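Side-chain contact in LipS lipolytic enzyme (Unidentified, PDB 4FBL), which probably hydrolyses ester bonds of lipids, as a thermostable lipolytic enzyme of the alpha/beta hydrolase fold recovered from a metagenome: residues Ala106-Ala111 with Val135-Gln140. Numbering follows the deposited sequence.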
loop_
_atom_site.group_PDB
_atom_site.type_symbol
_atom_site.label_atom_id
_atom_site.label_comp_id
_atom_site.label_asym_id
_atom_site.label_seq_id
_atom_site.Cartn_x
_atom_site.Cartn_y
_atom_site.Cartn_z
ATOM N N ALA C 106 7.188 13.605 3.723
ATOM C CA ALA C 106 8.047 14.628 4.328
ATOM C C ALA C 106 7.899 15.976 3.601
ATOM O O ALA C 106 8.005 17.058 4.264
ATOM C CB ALA C 106 9.573 14.197 4.407
ATOM N N ASP C 107 7.622 15.963 2.284
ATOM C CA ASP C 107 7.405 17.237 1.607
ATOM C C ASP C 107 6.136 17.920 2.140
ATOM O O ASP C 107 6.118 19.156 2.307
ATOM C CB ASP C 107 7.265 17.118 0.094
ATOM C CG ASP C 107 8.562 16.625 -0.595
ATOM O OD1 ASP C 107 9.652 17.061 -0.227
ATOM O OD2 ASP C 107 8.465 15.763 -1.467
ATOM N N ILE C 108 5.090 17.139 2.354
ATOM C CA ILE C 108 3.806 17.661 2.881
ATOM C C ILE C 108 3.974 18.164 4.315
ATOM O O ILE C 108 3.489 19.223 4.631
ATOM C CB ILE C 108 2.793 16.601 2.868
ATOM C CG1 ILE C 108 2.596 16.126 1.406
ATOM C CG2 ILE C 108 1.444 17.092 3.504
ATOM C CD1 ILE C 108 2.269 17.275 0.259
ATOM N N VAL C 109 4.754 17.443 5.143
ATOM C CA VAL C 109 5.101 17.868 6.476
ATOM C C VAL C 109 5.863 19.208 6.459
ATOM O O VAL C 109 5.497 20.088 7.177
ATOM C CB VAL C 109 5.912 16.772 7.224
ATOM C CG1 VAL C 109 6.333 17.320 8.564
ATOM C CG2 VAL C 109 4.949 15.597 7.519
ATOM N N ALA C 110 6.891 19.379 5.629
ATOM C CA ALA C 110 7.593 20.669 5.573
ATOM C C ALA C 110 6.680 21.814 5.062
ATOM O O ALA C 110 6.840 22.954 5.504
ATOM C CB ALA C 110 8.841 20.592 4.633
ATOM N N ALA C 111 5.795 21.561 4.112
ATOM C CA ALA C 111 4.852 22.635 3.655
ATOM C C ALA C 111 3.886 23.005 4.814
ATOM O O ALA C 111 3.469 24.192 5.021
ATOM C CB ALA C 111 4.030 22.152 2.364
ATOM N N VAL C 135 -5.883 13.422 2.234
ATOM C CA VAL C 135 -6.524 12.462 3.145
ATOM C C VAL C 135 -5.503 11.952 4.147
ATOM O O VAL C 135 -5.804 11.876 5.308
ATOM C CB VAL C 135 -7.181 11.309 2.427
ATOM C CG1 VAL C 135 -7.709 10.248 3.477
ATOM C CG2 VAL C 135 -8.354 11.825 1.606
ATOM N N TRP C 136 -4.291 11.644 3.725
ATOM C CA TRP C 136 -3.290 11.152 4.658
ATOM C C TRP C 136 -3.011 12.208 5.709
ATOM O O TRP C 136 -2.866 11.854 6.914
ATOM C CB TRP C 136 -1.957 10.782 3.939
ATOM C CG TRP C 136 -0.856 10.569 4.886
ATOM C CD1 TRP C 136 -0.541 9.389 5.592
ATOM C CD2 TRP C 136 0.142 11.528 5.256
ATOM N NE1 TRP C 136 0.548 9.605 6.414
ATOM C CE2 TRP C 136 1.006 10.894 6.222
ATOM C CE3 TRP C 136 0.398 12.850 4.864
ATOM C CZ2 TRP C 136 2.090 11.568 6.845
ATOM C CZ3 TRP C 136 1.478 13.523 5.480
ATOM C CH2 TRP C 136 2.325 12.862 6.454
ATOM N N ALA C 137 -2.859 13.485 5.306
ATOM C CA ALA C 137 -2.429 14.459 6.360
ATOM C C ALA C 137 -3.585 14.769 7.361
ATOM O O ALA C 137 -3.315 14.930 8.549
ATOM C CB ALA C 137 -1.915 15.783 5.725
ATOM N N ALA C 138 -4.838 14.797 6.909
ATOM C CA ALA C 138 -5.974 15.020 7.774
ATOM C C ALA C 138 -6.236 13.831 8.754
ATOM O O ALA C 138 -6.817 14.049 9.840
ATOM C CB ALA C 138 -7.261 15.322 6.956
ATOM N N GLY C 139 -5.816 12.606 8.362
ATOM C CA GLY C 139 -5.902 11.392 9.219
ATOM C C GLY C 139 -4.709 11.268 10.173
ATOM O O GLY C 139 -4.823 10.801 11.342
ATOM N N GLN C 140 -3.578 11.739 9.701
ATOM C CA GLN C 140 -2.299 11.632 10.413
ATOM C C GLN C 140 -2.219 12.685 11.508
ATOM O O GLN C 140 -1.638 12.388 12.608
ATOM C CB GLN C 140 -1.119 11.837 9.482
ATOM C CG GLN C 140 0.223 11.833 10.144
ATOM C CD GLN C 140 0.587 10.402 10.741
ATOM O OE1 GLN C 140 0.997 9.527 10.029
ATOM N NE2 GLN C 140 0.402 10.212 12.033
#
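The indole of W136 reaches across to helix 101-118 with the rim of its six-membered ring, and two methyl groups meet it there. CG2 of V109 sits in the ring plane, 3.9 Å from CH2 of W136. Next to it, CG2 of I108 comes up to the same edge at 4.1 Å from CZ3 of W136, so the benzo end of the indole is held by neighbouring residues of one helical turn. The W136 side chain swings out with CG anti to the backbone N (chi1 167°), which carries the ring from its own helix over to the other. I108 and W136 run past each other in opposite directions.

The I108 methyl has a second task: CG2 also lies 4.2 Å from CB of A137. A chi1 of -60° turns CG1 away, anti to the carbonyl carbon, and leaves CG2 anti to the backbone N, facing helix 129-140; I108 also packs against L55 and S57 of strand 52-57 and M124 of strand 121-127. A137 rests on M124 too, so both helices are seated on the same strand. CB of Q140, one turn further along the helix, lies 4.0 Å above one face of the indole, displaced toward the rim. V209 and L213 of helix 200-213 and F167 of the second subunit also pack on W136.

All four touching residues are buried and their contacts are apolar. The axes of the two short segments come within 11.1 Å, their N-to-C directions 66° apart, a separation spanned by the indole from one side and the I108 and V109 methyls from the other, with A137 CB meeting I108 alone. This is the helix-on-sheet layering of the alpha/beta hydrolase fold, in which helix 129-140 follows the probable nucleophile elbow at S128.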